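YARHG domain-containing protein (Legionella pneumophila subsp. pneumophila, PDB 4G2A) is of unknown function but, as a two-domain protein combining a DUF4424 region with a YARHG domain, has been proposed to bind nutrients. Local coordinates at residues Pro19-Lys33 with Trp167-Pro181. Sequence-based numbering, arbitrary orientation.
Sequences PHIKMVSELIRISGK and WQDSSIGHTRLEVIP. With SO4 (sulfate ion), chain D; SO4 (sulfate ion), chain E.
Met23 and Trp167 meet on the closely packed side of this pairing in a Met-aromatic contact: SE of the selenomethionine lies 5.1 Å from the centroid of the five-membered ring of Trp167, oblique to it (39° off the normal). The methyl CE also approaches NE1 of Trp167, at 3.3 Å. Met23 swings CG away from its backbone N (chi1 -157°), which lays SE alongside CB and CG2 of Ile172. Ile21 runs beside the same indole, its CG2 3.8 Å from CZ3 of Trp167, while the indole N-H is taken by the carbonyl of Pro13. Further along, Glu26 bends at chi2 (74°) and brings OE1 to OG1 of Thr175, which donates a 2.8 Å hydrogen bond nearly along the C-O axis. Ile28 CD1 then touches CD2 of Leu177. Backbone bonds that alternate in direction, such as Ile28 N to Arg176 O (2.8 Å), make 21-33 and 174-180 neighbouring parallel strands, in register from Ser25-His174 to Ser31-Ile180, a worked example of distant segments joined in a beta sheet; strand 43-54 pairs antiparallel with 21-33 along its other edge. The face bearing Ser25, Leu27 and Arg29 is looser and more polar, and with Leu27 and Arg29 exposed it is the solvent side. There Arg176 folds back, and its NH2 (2.9 Å) and backbone N reach O of Glu26 from opposite faces of the carbonyl plane, so this oxygen accepts both. The Arg29 chain runs extended, and CD1 of Ile180 covers one face of its guanidinium, whose NE makes a long salt bridge to OE1 of Glu178 (3.9 Å). Two sulfates, probably from the crystallisation liquor, take its N-H groups: NE donates to that of chain E, NH1 and NH2 to that of chain D, with NH2 2.7 Å from its O2.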
loop_
_atom_site.group_PDB
_atom_site.type_symbol
_atom_site.label_atom_id
_atom_site.label_comp_id
_atom_site.label_asym_id
_atom_site.label_seq_id
_atom_site.Cartn_x
_atom_site.Cartn_y
_atom_site.Cartn_z
ATOM N N PRO A 19 -25.240 -16.118 -5.387
ATOM C CA PRO A 19 -25.266 -17.549 -5.070
ATOM C C PRO A 19 -25.390 -17.841 -3.578
ATOM O O PRO A 19 -25.191 -16.963 -2.731
ATOM C CB PRO A 19 -23.913 -18.023 -5.602
ATOM C CG PRO A 19 -23.006 -16.885 -5.331
ATOM C CD PRO A 19 -23.848 -15.624 -5.453
ATOM N N HIS A 20 -25.674 -19.103 -3.264
ATOM C CA HIS A 20 -25.746 -19.557 -1.889
ATOM C C HIS A 20 -24.371 -20.144 -1.525
ATOM O O HIS A 20 -24.247 -21.310 -1.158
ATOM C CB HIS A 20 -26.915 -20.531 -1.718
ATOM C CG HIS A 20 -28.245 -19.850 -1.818
ATOM N ND1 HIS A 20 -29.037 -19.650 -0.701
ATOM C CD2 HIS A 20 -28.850 -19.285 -2.889
ATOM C CE1 HIS A 20 -30.104 -18.998 -1.132
ATOM N NE2 HIS A 20 -30.029 -18.744 -2.439
ATOM N N ILE A 21 -23.329 -19.301 -1.686
ATOM C CA ILE A 21 -21.927 -19.590 -1.404
ATOM C C ILE A 21 -21.453 -18.585 -0.359
ATOM O O ILE A 21 -21.550 -17.376 -0.593
ATOM C CB ILE A 21 -21.032 -19.537 -2.695
ATOM C CG1 ILE A 21 -21.564 -20.402 -3.885
ATOM C CG2 ILE A 21 -19.538 -19.781 -2.369
ATOM C CD1 ILE A 21 -21.428 -21.892 -3.757
ATOM N N LYS A 22 -20.935 -19.074 0.788
ATOM C CA LYS A 22 -20.443 -18.180 1.839
ATOM C C LYS A 22 -18.928 -18.207 1.893
ATOM O O LYS A 22 -18.308 -19.237 1.642
ATOM C CB LYS A 22 -21.085 -18.464 3.218
ATOM C CG LYS A 22 -20.824 -19.819 3.844
ATOM C CD LYS A 22 -21.576 -19.953 5.176
ATOM C CE LYS A 22 -21.229 -21.234 5.905
ATOM N NZ LYS A 22 -22.057 -21.441 7.127
HETATM N N MSE A 23 -18.333 -17.041 2.155
HETATM C CA MSE A 23 -16.890 -16.872 2.292
HETATM C C MSE A 23 -16.585 -17.118 3.750
HETATM O O MSE A 23 -17.108 -16.399 4.589
HETATM C CB MSE A 23 -16.484 -15.479 1.813
HETATM C CG MSE A 23 -15.046 -15.408 1.394
HETATM SE SE MSE A 23 -14.546 -13.565 1.107
HETATM C CE MSE A 23 -14.758 -13.454 -0.770
ATOM N N VAL A 24 -15.872 -18.200 4.080
ATOM C CA VAL A 24 -15.703 -18.559 5.480
ATOM C C VAL A 24 -14.348 -18.131 6.066
ATOM O O VAL A 24 -14.252 -17.973 7.280
ATOM C CB VAL A 24 -16.005 -20.054 5.751
ATOM C CG1 VAL A 24 -17.499 -20.340 5.609
ATOM C CG2 VAL A 24 -15.204 -20.961 4.837
ATOM N N SER A 25 -13.328 -17.911 5.226
ATOM C CA SER A 25 -12.017 -17.465 5.693
ATOM C C SER A 25 -11.188 -16.897 4.553
ATOM O O SER A 25 -11.399 -17.242 3.394
ATOM C CB SER A 25 -11.250 -18.599 6.375
ATOM O OG SER A 25 -10.584 -19.430 5.436
ATOM N N GLU A 26 -10.264 -15.997 4.897
ATOM C CA GLU A 26 -9.309 -15.363 3.979
ATOM C C GLU A 26 -7.963 -15.242 4.673
ATOM O O GLU A 26 -7.900 -15.122 5.897
ATOM C CB GLU A 26 -9.770 -13.968 3.493
ATOM C CG GLU A 26 -11.217 -13.829 3.017
ATOM C CD GLU A 26 -12.234 -13.825 4.145
ATOM O OE1 GLU A 26 -12.009 -13.117 5.152
ATOM O OE2 GLU A 26 -13.215 -14.598 4.062
ATOM N N LEU A 27 -6.893 -15.300 3.896
ATOM C CA LEU A 27 -5.518 -15.166 4.355
ATOM C C LEU A 27 -4.865 -14.272 3.327
ATOM O O LEU A 27 -4.568 -14.729 2.228
ATOM C CB LEU A 27 -4.876 -16.559 4.480
ATOM C CG LEU A 27 -3.437 -16.648 4.985
ATOM C CD1 LEU A 27 -3.331 -16.211 6.455
ATOM C CD2 LEU A 27 -2.918 -18.075 4.852
ATOM N N ILE A 28 -4.766 -12.966 3.627
ATOM C CA ILE A 28 -4.296 -11.976 2.670
ATOM C C ILE A 28 -2.949 -11.381 3.125
ATOM O O ILE A 28 -2.851 -10.682 4.137
ATOM C CB ILE A 28 -5.416 -10.913 2.460
ATOM C CG1 ILE A 28 -6.699 -11.599 1.886
ATOM C CG2 ILE A 28 -4.944 -9.764 1.546
ATOM C CD1 ILE A 28 -8.020 -10.925 2.189
ATOM N N ARG A 29 -1.919 -11.667 2.345
ATOM C CA ARG A 29 -0.553 -11.235 2.614
ATOM C C ARG A 29 -0.155 -10.246 1.549
ATOM O O ARG A 29 -0.230 -10.572 0.378
ATOM C CB ARG A 29 0.388 -12.456 2.647
ATOM C CG ARG A 29 1.674 -12.194 3.385
ATOM C CD ARG A 29 2.545 -13.419 3.352
ATOM N NE ARG A 29 3.866 -13.186 3.932
ATOM C CZ ARG A 29 4.912 -12.786 3.227
ATOM N NH1 ARG A 29 4.801 -12.572 1.922
ATOM N NH2 ARG A 29 6.074 -12.577 3.820
ATOM N N ILE A 30 0.189 -9.016 1.948
ATOM C CA ILE A 30 0.552 -7.918 1.039
ATOM C C ILE A 30 1.978 -7.531 1.404
ATOM O O ILE A 30 2.242 -7.075 2.528
ATOM C CB ILE A 30 -0.467 -6.738 1.121
ATOM C CG1 ILE A 30 -1.934 -7.230 0.969
ATOM C CG2 ILE A 30 -0.128 -5.663 0.095
ATOM C CD1 ILE A 30 -3.051 -6.144 1.079
ATOM N N SER A 31 2.913 -7.840 0.501
ATOM C CA SER A 31 4.349 -7.664 0.750
ATOM C C SER A 31 4.995 -6.629 -0.168
ATOM O O SER A 31 4.856 -6.723 -1.381
ATOM C CB SER A 31 5.065 -8.999 0.608
ATOM O OG SER A 31 6.406 -8.818 1.019
ATOM N N GLY A 32 5.718 -5.681 0.429
ATOM C CA GLY A 32 6.399 -4.585 -0.266
ATOM C C GLY A 32 7.794 -4.909 -0.763
ATOM O O GLY A 32 8.513 -5.696 -0.152
ATOM N N LYS A 33 8.178 -4.282 -1.881
ATOM C CA LYS A 33 9.486 -4.371 -2.532
ATOM C C LYS A 33 9.833 -2.991 -3.060
ATOM O O LYS A 33 8.951 -2.344 -3.625
ATOM C CB LYS A 33 9.434 -5.396 -3.675
ATOM C CG LYS A 33 10.785 -5.793 -4.257
ATOM C CD LYS A 33 10.613 -6.807 -5.401
ATOM C CE LYS A 33 11.950 -7.205 -5.989
ATOM N NZ LYS A 33 11.817 -8.039 -7.220
ATOM N N TRP A 167 -21.468 -12.020 -1.069
ATOM C CA TRP A 167 -21.523 -13.432 -0.722
ATOM C C TRP A 167 -22.586 -13.649 0.355
ATOM O O TRP A 167 -22.951 -12.704 1.067
ATOM C CB TRP A 167 -20.143 -13.930 -0.274
ATOM C CG TRP A 167 -19.125 -13.865 -1.368
ATOM C CD1 TRP A 167 -18.139 -12.941 -1.505
ATOM C CD2 TRP A 167 -19.030 -14.728 -2.513
ATOM N NE1 TRP A 167 -17.406 -13.193 -2.646
ATOM C CE2 TRP A 167 -17.925 -14.288 -3.279
ATOM C CE3 TRP A 167 -19.748 -15.860 -2.950
ATOM C CZ2 TRP A 167 -17.541 -14.914 -4.475
ATOM C CZ3 TRP A 167 -19.374 -16.472 -4.141
ATOM C CH2 TRP A 167 -18.291 -15.993 -4.896
ATOM N N GLN A 168 -23.097 -14.893 0.448
ATOM C CA GLN A 168 -24.147 -15.309 1.373
ATOM C C GLN A 168 -23.758 -15.069 2.815
ATOM O O GLN A 168 -22.621 -15.338 3.201
ATOM C CB GLN A 168 -24.510 -16.775 1.164
ATOM C CG GLN A 168 -25.833 -17.147 1.814
ATOM C CD GLN A 168 -26.160 -18.593 1.629
ATOM O OE1 GLN A 168 -25.278 -19.448 1.535
ATOM N NE2 GLN A 168 -27.447 -18.891 1.565
ATOM N N ASP A 169 -24.722 -14.542 3.598
ATOM C CA ASP A 169 -24.625 -14.169 5.017
ATOM C C ASP A 169 -23.904 -12.833 5.152
ATOM O O ASP A 169 -23.435 -12.268 4.155
ATOM C CB ASP A 169 -23.972 -15.271 5.890
ATOM C CG ASP A 169 -24.732 -16.596 5.886
ATOM O OD1 ASP A 169 -25.993 -16.567 5.881
ATOM O OD2 ASP A 169 -24.071 -17.661 5.890
ATOM N N SER A 170 -23.886 -12.291 6.374
ATOM C CA SER A 170 -23.283 -10.991 6.672
ATOM C C SER A 170 -21.744 -11.051 6.659
ATOM O O SER A 170 -21.087 -10.296 5.912
ATOM C CB SER A 170 -23.782 -10.465 8.022
ATOM O OG SER A 170 -23.872 -11.477 9.018
ATOM N N SER A 171 -21.187 -11.985 7.445
ATOM C CA SER A 171 -19.755 -12.136 7.636
ATOM C C SER A 171 -19.031 -12.857 6.477
ATOM O O SER A 171 -19.625 -13.664 5.748
ATOM C CB SER A 171 -19.464 -12.830 8.972
ATOM O OG SER A 171 -19.339 -14.243 8.924
ATOM N N ILE A 172 -17.731 -12.519 6.319
ATOM C CA ILE A 172 -16.801 -13.163 5.392
ATOM C C ILE A 172 -15.903 -14.098 6.255
ATOM O O ILE A 172 -14.797 -14.441 5.858
ATOM C CB ILE A 172 -15.997 -12.182 4.456
ATOM C CG1 ILE A 172 -15.134 -11.164 5.225
ATOM C CG2 ILE A 172 -16.914 -11.498 3.445
ATOM C CD1 ILE A 172 -14.202 -10.263 4.348
ATOM N N GLY A 173 -16.408 -14.490 7.431
ATOM C CA GLY A 173 -15.742 -15.386 8.369
ATOM C C GLY A 173 -14.447 -14.881 8.969
ATOM O O GLY A 173 -14.353 -13.711 9.356
ATOM N N HIS A 174 -13.458 -15.793 9.088
ATOM C CA HIS A 174 -12.136 -15.558 9.656
ATOM C C HIS A 174 -11.233 -14.828 8.667
ATOM O O HIS A 174 -10.675 -15.443 7.770
ATOM C CB HIS A 174 -11.480 -16.873 10.113
ATOM C CG HIS A 174 -10.369 -16.673 11.102
ATOM N ND1 HIS A 174 -9.672 -17.741 11.620
ATOM C CD2 HIS A 174 -9.886 -15.531 11.654
ATOM C CE1 HIS A 174 -8.789 -17.220 12.458
ATOM N NE2 HIS A 174 -8.880 -15.893 12.505
ATOM N N THR A 175 -11.071 -13.515 8.863
ATOM C CA THR A 175 -10.302 -12.625 8.008
ATOM C C THR A 175 -8.918 -12.368 8.582
ATOM O O THR A 175 -8.776 -11.746 9.640
ATOM C CB THR A 175 -11.107 -11.312 7.809
ATOM O OG1 THR A 175 -12.457 -11.668 7.479
ATOM C CG2 THR A 175 -10.526 -10.415 6.724
ATOM N N ARG A 176 -7.896 -12.841 7.880
ATOM C CA ARG A 176 -6.521 -12.585 8.288
ATOM C C ARG A 176 -5.842 -11.719 7.234
ATOM O O ARG A 176 -5.782 -12.102 6.064
ATOM C CB ARG A 176 -5.750 -13.880 8.552
ATOM C CG ARG A 176 -6.003 -14.399 9.953
ATOM C CD ARG A 176 -6.426 -15.847 9.995
ATOM N NE ARG A 176 -7.137 -16.239 8.783
ATOM C CZ ARG A 176 -7.177 -17.480 8.318
ATOM N NH1 ARG A 176 -6.585 -18.466 8.985
ATOM N NH2 ARG A 176 -7.813 -17.748 7.190
ATOM N N LEU A 177 -5.389 -10.516 7.647
ATOM C CA LEU A 177 -4.742 -9.546 6.767
ATOM C C LEU A 177 -3.367 -9.171 7.287
ATOM O O LEU A 177 -3.206 -8.854 8.469
ATOM C CB LEU A 177 -5.602 -8.275 6.589
ATOM C CG LEU A 177 -7.065 -8.486 6.177
ATOM C CD1 LEU A 177 -7.992 -7.661 7.055
ATOM C CD2 LEU A 177 -7.262 -8.153 4.707
ATOM N N GLU A 178 -2.379 -9.172 6.396
ATOM C CA GLU A 178 -1.026 -8.828 6.808
ATOM C C GLU A 178 -0.355 -7.931 5.765
ATOM O O GLU A 178 -0.243 -8.321 4.599
ATOM C CB GLU A 178 -0.217 -10.115 7.054
ATOM C CG GLU A 178 1.090 -9.932 7.807
ATOM C CD GLU A 178 1.889 -11.210 8.010
ATOM O OE1 GLU A 178 1.933 -12.045 7.078
ATOM O OE2 GLU A 178 2.490 -11.368 9.098
ATOM N N VAL A 179 0.085 -6.718 6.198
ATOM C CA VAL A 179 0.837 -5.775 5.357
ATOM C C VAL A 179 2.293 -5.750 5.861
ATOM O O VAL A 179 2.532 -5.560 7.057
ATOM C CB VAL A 179 0.203 -4.381 5.288
ATOM C CG1 VAL A 179 1.112 -3.413 4.517
ATOM C CG2 VAL A 179 -1.183 -4.457 4.644
ATOM N N ILE A 180 3.240 -6.058 4.957
ATOM C CA ILE A 180 4.684 -6.200 5.226
ATOM C C ILE A 180 5.458 -5.309 4.259
ATOM O O ILE A 180 5.834 -5.761 3.180
ATOM C CB ILE A 180 5.157 -7.694 5.121
ATOM C CG1 ILE A 180 4.201 -8.637 5.847
ATOM C CG2 ILE A 180 6.616 -7.888 5.611
ATOM C CD1 ILE A 180 4.108 -9.984 5.228
ATOM N N PRO A 181 5.753 -4.057 4.660
ATOM C CA PRO A 181 6.449 -3.136 3.739
ATOM C C PRO A 181 7.877 -3.553 3.361
ATOM O O PRO A 181 8.337 -3.196 2.274
ATOM C CB PRO A 181 6.451 -1.814 4.510
ATOM C CG PRO A 181 5.309 -1.925 5.473
ATOM C CD PRO A 181 5.329 -3.359 5.895
HETATM S S SO4 D . 8.438 -11.653 1.507
HETATM O O1 SO4 D . 9.235 -10.721 0.705
HETATM O O2 SO4 D . 8.060 -11.034 2.786
HETATM O O3 SO4 D . 7.235 -12.031 0.773
HETATM O O4 SO4 D . 9.240 -12.854 1.747
HETATM S S SO4 E . 5.584 -13.668 7.943
HETATM O O1 SO4 E . 6.800 -13.465 7.148
HETATM O O2 SO4 E . 5.332 -12.484 8.772
HETATM O O3 SO4 E . 4.445 -13.906 7.040
HETATM O O4 SO4 E . 5.752 -14.828 8.822
HETATM O O HOH W 1 -20.031 -14.928 3.144
#